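Local structure of succinylglutamate desuccinylase (Chromobacterium violaceum, 1YW4) at residues H149-G154 with T212-K217. The protein probably hydrolyses N-succinylglutamate to succinate and glutamate, the last step of arginine breakdown by the AST pathway, using one zinc ion per subunit. Residues are numbered along the deposited sequence; the frame is centred on the assembly and turned at random.
Sequences HTAIRG and TLELGK. With ZN (zinc ion), chain C.
H149 and E214 pair in parallel register, their side chains on the same face of the sheet, where the zinc ion sits. The H149 backbone is satisfied at both ends: N gives its proton to L213 O (2.7 Å), and O accepts from L215 N (2.9 Å, 169° at the hydrogen). The next backbone bond along the strands runs from A151 N to G216 O, but the register has slipped by one residue, a beta bulge at the corner where the chain turns at G216. A151 also has a backbone hydrogen bond with A218, just past K217, and K217 CA adds a CH···O contact to A151 O. On the imidazole, ND1 binds zinc at 2.3 Å while NE2 is hydrogen-bonded to the second-shell carboxylate of D147, and the two together fix the ring's rotation; T212 CG2 packs obliquely against CD2. H56 and E59 complete the protein ligands of this zinc site, at the C-terminal ends of parallel strands in the catalytic domain, whose fold is that of the zinc carboxypeptidases. The zinc-bound water donates to T150 O (2.7 Å) and to E214 OE2 (2.8 Å). E214, the predicted active-site residue, reaches it by a bend at chi2 (-68°) that lays OE2 3.4 Å from H149 CB and OE1 beside A151 CB. A second water links K217 O (3.0 Å) and T150 OG1 (3.2 Å).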
ATOM      1  N   HIS A 149     -23.817   3.803  11.452  1.00  9.00           N
ATOM      2  CA  HIS A 149     -24.583   3.202  10.370  1.00 11.76           C
ATOM      3  C   HIS A 149     -24.740   1.688  10.529  1.00 11.81           C
ATOM      4  O   HIS A 149     -24.052   1.058  11.335  1.00 11.64           O
ATOM      5  CB  HIS A 149     -23.868   3.449   9.028  1.00 10.48           C
ATOM      6  CG  HIS A 149     -23.804   4.888   8.617  1.00 11.59           C
ATOM      7  ND1 HIS A 149     -24.521   5.390   7.553  1.00 13.22           N
ATOM      8  CD2 HIS A 149     -23.086   5.927   9.108  1.00 10.69           C
ATOM      9  CE1 HIS A 149     -24.249   6.673   7.401  1.00 12.25           C
ATOM     10  NE2 HIS A 149     -23.380   7.025   8.333  1.00 14.27           N
ATOM     11  N   THR A 150     -25.673   1.121   9.772  1.00 13.98           N
ATOM     12  CA  THR A 150     -25.869  -0.328   9.697  1.00 14.68           C
ATOM     13  C   THR A 150     -26.127  -0.534   8.205  1.00 16.60           C
ATOM     14  O   THR A 150     -26.269   0.442   7.464  1.00 16.59           O
ATOM     15  CB  THR A 150     -27.044  -0.884  10.572  1.00 14.77           C
ATOM     16  OG1 THR A 150     -28.221  -0.086  10.408  1.00 13.38           O
ATOM     17  CG2 THR A 150     -26.635  -0.937  12.051  1.00 14.04           C
ATOM     18  N   ALA A 151     -26.169  -1.781   7.748  1.00 17.59           N
ATOM     19  CA  ALA A 151     -26.360  -2.027   6.322  1.00 15.92           C
ATOM     20  C   ALA A 151     -27.116  -3.312   6.019  1.00 16.17           C
ATOM     21  O   ALA A 151     -27.169  -4.208   6.846  1.00 13.57           O
ATOM     22  CB  ALA A 151     -24.988  -2.060   5.617  1.00 17.46           C
ATOM     23  N   ILE A 152     -27.705  -3.384   4.825  1.00 18.75           N
ATOM     24  CA  ILE A 152     -28.450  -4.564   4.398  1.00 19.39           C
ATOM     25  C   ILE A 152     -27.472  -5.662   3.980  1.00 18.89           C
ATOM     26  O   ILE A 152     -27.606  -6.806   4.402  1.00 18.99           O
ATOM     27  CB  ILE A 152     -29.374  -4.254   3.193  1.00 21.65           C
ATOM     28  CG1 ILE A 152     -30.523  -3.332   3.614  1.00 24.10           C
ATOM     29  CG2 ILE A 152     -29.934  -5.555   2.612  1.00 24.28           C
ATOM     30  CD1 ILE A 152     -30.114  -1.895   3.859  1.00 27.89           C
ATOM     31  N   ARG A 153     -26.496  -5.314   3.143  1.00 20.18           N
ATOM     32  CA  ARG A 153     -25.500  -6.286   2.676  1.00 19.48           C
ATOM     33  C   ARG A 153     -24.548  -6.611   3.822  1.00 19.66           C
ATOM     34  O   ARG A 153     -24.038  -5.708   4.486  1.00 19.67           O
ATOM     35  CB  ARG A 153     -24.711  -5.721   1.486  1.00 18.94           C
ATOM     36  CG  ARG A 153     -23.639  -6.665   0.914  1.00 22.66           C
ATOM     37  CD  ARG A 153     -22.813  -5.990  -0.178  1.00 21.06           C
ATOM     38  NE  ARG A 153     -23.641  -5.510  -1.286  1.00 22.63           N
ATOM     39  CZ  ARG A 153     -24.260  -6.301  -2.155  1.00 22.95           C
ATOM     40  NH1 ARG A 153     -24.147  -7.621  -2.050  1.00 23.47           N
ATOM     41  NH2 ARG A 153     -24.989  -5.772  -3.128  1.00 24.71           N
ATOM     42  N   GLY A 154     -24.320  -7.903   4.048  1.00 19.68           N
ATOM     43  CA  GLY A 154     -23.431  -8.339   5.110  1.00 18.54           C
ATOM     44  C   GLY A 154     -21.969  -8.112   4.781  1.00 19.05           C
ATOM     45  O   GLY A 154     -21.626  -7.660   3.686  1.00 20.07           O
ATOM     46  N   THR A 212     -16.894   6.880  10.130  1.00 14.61           N
ATOM     47  CA  THR A 212     -18.202   6.359   9.757  1.00 14.89           C
ATOM     48  C   THR A 212     -18.107   4.944  10.338  1.00 15.43           C
ATOM     49  O   THR A 212     -17.138   4.227  10.057  1.00 15.38           O
ATOM     50  CB  THR A 212     -18.382   6.251   8.218  1.00 15.66           C
ATOM     51  OG1 THR A 212     -18.352   7.554   7.625  1.00 17.40           O
ATOM     52  CG2 THR A 212     -19.705   5.578   7.886  1.00 14.07           C
ATOM     53  N   LEU A 213     -19.072   4.556  11.170  1.00 14.33           N
ATOM     54  CA  LEU A 213     -19.066   3.223  11.776  1.00 15.07           C
ATOM     55  C   LEU A 213     -20.198   2.339  11.262  1.00 14.05           C
ATOM     56  O   LEU A 213     -21.362   2.660  11.437  1.00 14.69           O
ATOM     57  CB  LEU A 213     -19.180   3.309  13.307  1.00 15.66           C
ATOM     58  CG  LEU A 213     -18.137   4.143  14.065  1.00 16.97           C
ATOM     59  CD1 LEU A 213     -18.335   3.997  15.574  1.00 14.50           C
ATOM     60  CD2 LEU A 213     -16.756   3.708  13.662  1.00 14.74           C
ATOM     61  N   GLU A 214     -19.840   1.239  10.607  1.00 16.30           N
ATOM     62  CA  GLU A 214     -20.817   0.271  10.106  1.00 15.57           C
ATOM     63  C   GLU A 214     -20.851  -0.760  11.222  1.00 14.78           C
ATOM     64  O   GLU A 214     -19.961  -1.602  11.318  1.00 16.42           O
ATOM     65  CB  GLU A 214     -20.321  -0.361   8.803  1.00 17.40           C
ATOM     66  CG  GLU A 214     -20.390   0.550   7.585  1.00 19.65           C
ATOM     67  CD  GLU A 214     -21.822   0.858   7.166  1.00 22.63           C
ATOM     68  OE1 GLU A 214     -22.697  -0.006   7.360  1.00 22.70           O
ATOM     69  OE2 GLU A 214     -22.065   1.955   6.628  1.00 22.25           O
ATOM     70  N   LEU A 215     -21.875  -0.679  12.068  1.00 15.93           N
ATOM     71  CA  LEU A 215     -22.014  -1.547  13.233  1.00 16.49           C
ATOM     72  C   LEU A 215     -22.757  -2.864  13.041  1.00 17.00           C
ATOM     73  O   LEU A 215     -22.798  -3.674  13.959  1.00 18.14           O
ATOM     74  CB  LEU A 215     -22.671  -0.739  14.355  1.00 17.25           C
ATOM     75  CG  LEU A 215     -21.905   0.539  14.695  1.00 18.35           C
ATOM     76  CD1 LEU A 215     -22.741   1.461  15.587  1.00 19.89           C
ATOM     77  CD2 LEU A 215     -20.604   0.148  15.368  1.00 20.06           C
ATOM     78  N   GLY A 216     -23.338  -3.089  11.864  1.00 19.69           N
ATOM     79  CA  GLY A 216     -24.052  -4.335  11.650  1.00 18.89           C
ATOM     80  C   GLY A 216     -25.179  -4.343  10.624  1.00 18.83           C
ATOM     81  O   GLY A 216     -25.180  -3.581   9.650  1.00 18.10           O
ATOM     82  N   LYS A 217     -26.157  -5.211  10.863  1.00 20.37           N
ATOM     83  CA  LYS A 217     -27.297  -5.385   9.962  1.00 22.01           C
ATOM     84  C   LYS A 217     -28.404  -4.352  10.122  1.00 18.94           C
ATOM     85  O   LYS A 217     -28.783  -4.005  11.240  1.00 17.85           O
ATOM     86  CB  LYS A 217     -27.887  -6.788  10.160  1.00 26.15           C
ATOM     87  CG  LYS A 217     -26.856  -7.919  10.110  1.00 30.52           C
ATOM     88  CD  LYS A 217     -27.445  -9.236  10.589  1.00 32.49           C
ATOM     89  CE  LYS A 217     -26.408 -10.360  10.603  1.00 33.39           C
ATOM     90  NZ  LYS A 217     -27.010 -11.661  11.042  1.00 32.75           N
TER
HETATM   91 ZN    ZN C 501     -25.658   3.958   6.108  1.00 28.91          ZN
HETATM   92  O   HOH W   1     -30.368  -1.616  12.176  1.00 13.80           O
HETATM   93  O   HOH W   2     -24.683   1.872   5.749  1.00 15.54           O